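Local coordinates for protein serine protease inhibitor 4, isoform B (Drosophila melanogaster, PDB 4P0F) that probably inhibits serine and cysteine endopeptidases as a member of the serpin family, and is captured here in its cleaved form, at residues A46-G51 with L163-A168; A299-M304 with L311-I316. All coordinates share one frame; numbering follows the deposited sequence.

Interactions 1 and 2 lie side by side in the serpin body, their centres about 10 Å apart, and follow one another along the chain: 46-51 and 163-168 come first, then 299-304 and 311-316. Interaction 1 seats helix 38-49 on strand 161-174, while interaction 2 folds a loop against the start of strand 311-324. Between these two strands runs strand 328-341, antiparallel to both, as expected for the inserted reactive-centre loop of a cleaved serpin. The contacts also meet directly: Gly51 O lies 3.0 Å from Lys303 N, probably hydrogen-bonded, and Met304 and Phe301 pack on Ala48 O. The helix end and the loop thus cover neighbouring parts of sheet A.

Interaction 1: A46-G51 with L163-A168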
loop_
_atom_site.group_PDB
_atom_site.type_symbol
_atom_site.label_atom_id
_atom_site.label_comp_id
_atom_site.label_asym_id
_atom_site.label_seq_id
_atom_site.Cartn_x
_atom_site.Cartn_y
_atom_site.Cartn_z
ATOM N N ALA A 46 2.120 9.979 7.611
ATOM C CA ALA A 46 1.361 11.122 8.110
ATOM C C ALA A 46 1.346 11.130 9.638
ATOM O O ALA A 46 1.394 12.190 10.255
ATOM C CB ALA A 46 -0.064 11.112 7.566
ATOM N N MET A 47 1.263 9.950 10.248
ATOM C CA MET A 47 1.354 9.856 11.702
ATOM C C MET A 47 2.689 10.401 12.179
ATOM O O MET A 47 2.750 11.130 13.177
ATOM C CB MET A 47 1.162 8.408 12.179
ATOM C CG MET A 47 -0.292 7.936 12.094
ATOM S SD MET A 47 -0.613 6.366 12.921
ATOM C CE MET A 47 0.230 5.250 11.831
ATOM N N ALA A 48 3.761 10.056 11.480
ATOM C CA ALA A 48 5.073 10.568 11.860
ATOM C C ALA A 48 5.107 12.077 11.690
ATOM O O ALA A 48 5.675 12.784 12.528
ATOM C CB ALA A 48 6.168 9.913 11.047
ATOM N N ARG A 49 4.471 12.584 10.636
ATOM C CA ARG A 49 4.472 14.032 10.404
ATOM C C ARG A 49 3.865 14.818 11.571
ATOM O O ARG A 49 4.257 15.966 11.828
ATOM C CB ARG A 49 3.732 14.368 9.099
ATOM C CG ARG A 49 3.735 15.853 8.770
ATOM C CD ARG A 49 2.493 16.548 9.285
ATOM N NE ARG A 49 2.529 17.997 9.076
ATOM C CZ ARG A 49 2.914 18.898 9.978
ATOM N NH1 ARG A 49 3.334 18.542 11.194
ATOM N NH2 ARG A 49 2.870 20.184 9.658
ATOM N N LEU A 50 2.916 14.216 12.283
ATOM C CA LEU A 50 2.285 14.890 13.424
ATOM C C LEU A 50 3.300 15.284 14.491
ATOM O O LEU A 50 3.071 16.218 15.261
ATOM C CB LEU A 50 1.226 14.007 14.074
ATOM C CG LEU A 50 0.056 13.532 13.220
ATOM C CD1 LEU A 50 -0.885 12.735 14.114
ATOM C CD2 LEU A 50 -0.657 14.701 12.557
ATOM N N GLY A 51 4.410 14.555 14.541
ATOM C CA GLY A 51 5.457 14.825 15.510
ATOM C C GLY A 51 6.637 15.592 14.943
ATOM O O GLY A 51 7.616 15.831 15.650
ATOM N N LEU A 163 10.526 5.058 19.181
ATOM C CA LEU A 163 9.196 4.565 18.890
ATOM C C LEU A 163 9.118 3.947 17.520
ATOM O O LEU A 163 9.954 4.205 16.666
ATOM C CB LEU A 163 8.165 5.681 19.032
ATOM C CG LEU A 163 8.393 6.925 18.190
ATOM C CD1 LEU A 163 7.661 6.831 16.849
ATOM C CD2 LEU A 163 7.938 8.131 18.965
ATOM N N VAL A 164 8.114 3.094 17.345
ATOM C CA VAL A 164 7.797 2.523 16.045
ATOM C C VAL A 164 6.331 2.779 15.776
ATOM O O VAL A 164 5.478 2.419 16.583
ATOM C CB VAL A 164 8.083 1.014 15.979
ATOM C CG1 VAL A 164 7.679 0.439 14.611
ATOM C CG2 VAL A 164 9.545 0.742 16.246
ATOM N N LEU A 165 6.061 3.423 14.647
ATOM C CA LEU A 165 4.706 3.682 14.184
ATOM C C LEU A 165 4.337 2.622 13.176
ATOM O O LEU A 165 5.123 2.350 12.277
ATOM C CB LEU A 165 4.601 5.068 13.544
ATOM C CG LEU A 165 4.489 6.239 14.515
ATOM C CD1 LEU A 165 4.779 7.542 13.821
ATOM C CD2 LEU A 165 3.092 6.273 15.113
ATOM N N VAL A 166 3.160 2.020 13.334
ATOM C CA VAL A 166 2.737 0.960 12.432
ATOM C C VAL A 166 1.320 1.169 11.934
ATOM O O VAL A 166 0.419 1.514 12.691
ATOM C CB VAL A 166 2.832 -0.428 13.095
ATOM C CG1 VAL A 166 2.578 -1.513 12.072
ATOM C CG2 VAL A 166 4.209 -0.614 13.719
ATOM N N ASN A 167 1.151 0.971 10.630
ATOM C CA ASN A 167 -0.157 0.825 10.026
ATOM C C ASN A 167 -0.268 -0.554 9.416
ATOM O O ASN A 167 0.651 -0.994 8.742
ATOM C CB ASN A 167 -0.406 1.862 8.933
ATOM C CG ASN A 167 -1.670 1.568 8.163
ATOM O OD1 ASN A 167 -1.657 0.843 7.147
ATOM N ND2 ASN A 167 -2.782 2.086 8.658
ATOM N N ALA A 168 -1.398 -1.218 9.640
ATOM C CA ALA A 168 -1.673 -2.506 9.006
ATOM C C ALA A 168 -3.012 -2.426 8.294
ATOM O O ALA A 168 -3.911 -1.716 8.738
ATOM C CB ALA A 168 -1.670 -3.627 10.028
#
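Met47 and Ala48 pack on Leu165 in a buried, apolar helix-on-sheet contact, where helix 38-49 (helix B of the serpin fold) lies behind sheet A, on its strand 161-174. The work is done mainly by the forked end of Leu165. Its CD1 reaches the helix backbone itself, 3.6 Å from Ala48 N, and lies 3.9 Å from Ala48 CB. The other branch, CD2, comes to 4.1 Å from Met47 CB, and CD1 is equally near that carbon, so the isopropyl fork straddles the methionine's first side-chain carbon. With CG anti to its own carbonyl carbon (chi1 -80°), Leu165 carries this fork out from the strand to the helix.

Met47 in turn reaches from the helix toward the strand. Its chain runs on nearly straight through chi2, then bends at chi3 (-71°), which brings CE down onto the strand, 3.8 Å from Val166 O. This is packing of a methyl group on a carbonyl, and it supplements the leucine contact one residue further along. Phe117 and Leu113 also touch Met47, while Ile97 of strand 91-100 lies against Leu165.

The strand beneath is held on both edges: the backbone of Leu165 bonds to Met337 of the inserted strand, and that of Val166 to Lys96 of strand 91-100. The Val166 side chain points away from helix 38-49 and meets Trp139 and Val140 of helix 129-143, so the sheet is sandwiched between two helices here. A polar tie lies nearby, Asn167 OD1 being hydrogen-bonded to Ser40 of the same helix 38-49. Between 46-51 and 163-168 themselves there are only methyl, methylene and backbone surfaces in van der Waals contact, without polar pairing, which implies a fit determined by shape and by exclusion of water.

Interaction 2: A299-M304 with L311-I316; sequences AEFGKM and LKVSAI
The backbones at Ala299 and Lys312 pass with their CA atoms 5.4 Å apart, as an irregular loop comes up beside the first residues of strand 311-324 (strand 5 of serpin sheet A) and leaves through a type I turn from Phe301 to Met304. One water takes the place of direct backbone bonding. It accepts from Phe301 N at 2.9 Å and from Leu311 N, also at 2.9 Å, and donates to Ala299 O at 3.1 Å; this carbonyl is gripped as well by Lys342 NZ. Three backbone polar groups of a largely buried seam are thereby satisfied, and the loop is stitched to the strand.

Beyond the water the contact turns apolar. Leu311 O lies at the edge of the Phe301 ring, near its plane, 3.9 Å from CD2. Further along the ring, Val313 CG2 approaches obliquely, 3.8 Å from CE2. Ala299 CB rests 3.8 Å from Lys312 CB, whose extended chain leads off to a salt bridge with Asp297. Thr56 of helix 54-64 also packs on Phe301, linking the loop to the helical part of the body. The first torsion of Leu311 (-52°) sets CG opposite the carbonyl carbon, and one branch, CD1, turns toward the turn, where it meets Met304 SD at 4.1 Å.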
loop_
_atom_site.group_PDB
_atom_site.type_symbol
_atom_site.label_atom_id
_atom_site.label_comp_id
_atom_site.label_asym_id
_atom_site.label_seq_id
_atom_site.Cartn_x
_atom_site.Cartn_y
_atom_site.Cartn_z
ATOM N N ALA A 299 17.101 15.987 11.124
ATOM C CA ALA A 299 15.681 15.698 11.284
ATOM C C ALA A 299 15.097 16.419 12.488
ATOM O O ALA A 299 15.753 16.553 13.523
ATOM C CB ALA A 299 15.451 14.205 11.425
ATOM N N GLU A 300 13.848 16.847 12.347
ATOM C CA GLU A 300 13.142 17.593 13.378
ATOM C C GLU A 300 11.863 16.874 13.785
ATOM O O GLU A 300 10.841 16.984 13.109
ATOM C CB GLU A 300 12.830 18.998 12.873
ATOM C CG GLU A 300 14.097 19.823 12.625
ATOM C CD GLU A 300 14.251 20.397 11.232
ATOM O OE1 GLU A 300 13.645 19.886 10.274
ATOM O OE2 GLU A 300 15.013 21.388 11.101
ATOM N N PHE A 301 11.928 16.123 14.885
ATOM C CA PHE A 301 10.774 15.378 15.376
ATOM C C PHE A 301 10.518 15.709 16.842
ATOM O O PHE A 301 10.143 14.843 17.631
ATOM C CB PHE A 301 10.979 13.871 15.200
ATOM C CG PHE A 301 10.787 13.390 13.791
ATOM C CD1 PHE A 301 9.524 13.296 13.242
ATOM C CD2 PHE A 301 11.873 13.030 13.023
ATOM C CE1 PHE A 301 9.352 12.861 11.946
ATOM C CE2 PHE A 301 11.704 12.588 11.723
ATOM C CZ PHE A 301 10.446 12.500 11.194
ATOM N N GLY A 302 10.693 16.980 17.193
ATOM C CA GLY A 302 10.561 17.411 18.566
ATOM C C GLY A 302 9.163 17.429 19.145
ATOM O O GLY A 302 8.999 17.714 20.340
ATOM N N LYS A 303 8.156 17.121 18.329
ATOM C CA LYS A 303 6.791 17.118 18.820
ATOM C C LYS A 303 6.293 15.709 19.152
ATOM O O LYS A 303 5.139 15.544 19.533
ATOM C CB LYS A 303 5.870 17.804 17.814
ATOM C CG LYS A 303 5.887 19.330 17.991
ATOM C CD LYS A 303 5.310 20.069 16.787
ATOM C CE LYS A 303 3.799 20.187 16.844
ATOM N NZ LYS A 303 3.260 20.894 15.641
ATOM N N MET A 304 7.173 14.715 19.062
ATOM C CA MET A 304 6.808 13.340 19.395
ATOM C C MET A 304 6.839 13.053 20.899
ATOM O O MET A 304 5.852 12.594 21.460
ATOM C CB MET A 304 7.733 12.360 18.676
ATOM C CG MET A 304 7.450 12.265 17.202
ATOM S SD MET A 304 8.493 11.049 16.381
ATOM C CE MET A 304 7.544 10.775 14.870
ATOM N N LEU A 311 15.546 13.364 17.489
ATOM C CA LEU A 311 15.169 12.073 16.914
ATOM C C LEU A 311 15.329 12.079 15.405
ATOM O O LEU A 311 15.310 13.139 14.777
ATOM C CB LEU A 311 13.710 11.726 17.247
ATOM C CG LEU A 311 13.281 11.803 18.718
ATOM C CD1 LEU A 311 11.787 11.519 18.836
ATOM C CD2 LEU A 311 14.080 10.838 19.566
ATOM N N LYS A 312 15.469 10.888 14.826
ATOM C CA LYS A 312 15.410 10.724 13.378
ATOM C C LYS A 312 14.836 9.352 13.017
ATOM O O LYS A 312 14.745 8.459 13.848
ATOM C CB LYS A 312 16.793 10.903 12.749
ATOM C CG LYS A 312 17.761 9.786 13.039
ATOM C CD LYS A 312 19.126 10.081 12.444
ATOM C CE LYS A 312 20.111 8.968 12.748
ATOM N NZ LYS A 312 21.435 9.239 12.115
ATOM N N VAL A 313 14.437 9.192 11.764
ATOM C CA VAL A 313 13.915 7.915 11.292
ATOM C C VAL A 313 15.061 7.003 10.867
ATOM O O VAL A 313 15.902 7.401 10.061
ATOM C CB VAL A 313 12.936 8.133 10.117
ATOM C CG1 VAL A 313 12.493 6.813 9.520
ATOM C CG2 VAL A 313 11.735 8.941 10.578
ATOM N N SER A 314 15.098 5.786 11.409
ATOM C CA SER A 314 16.146 4.821 11.069
ATOM C C SER A 314 15.710 3.786 10.037
ATOM O O SER A 314 16.552 3.164 9.397
ATOM C CB SER A 314 16.617 4.086 12.323
ATOM O OG SER A 314 15.504 3.595 13.046
ATOM N N ALA A 315 14.404 3.566 9.913
ATOM C CA ALA A 315 13.904 2.621 8.920
ATOM C C ALA A 315 12.435 2.842 8.619
ATOM O O ALA A 315 11.660 3.220 9.494
ATOM C CB ALA A 315 14.126 1.192 9.394
ATOM N N ILE A 316 12.056 2.605 7.360
ATOM C CA ILE A 316 10.656 2.511 6.977
ATOM C C ILE A 316 10.512 1.200 6.229
ATOM O O ILE A 316 11.106 1.041 5.171
ATOM C CB ILE A 316 10.181 3.665 6.064
ATOM C CG1 ILE A 316 10.518 5.026 6.672
ATOM C CG2 ILE A 316 8.680 3.529 5.800
ATOM C CD1 ILE A 316 10.106 6.218 5.799
HETATM O O HOH W 1 14.504 15.700 16.189
#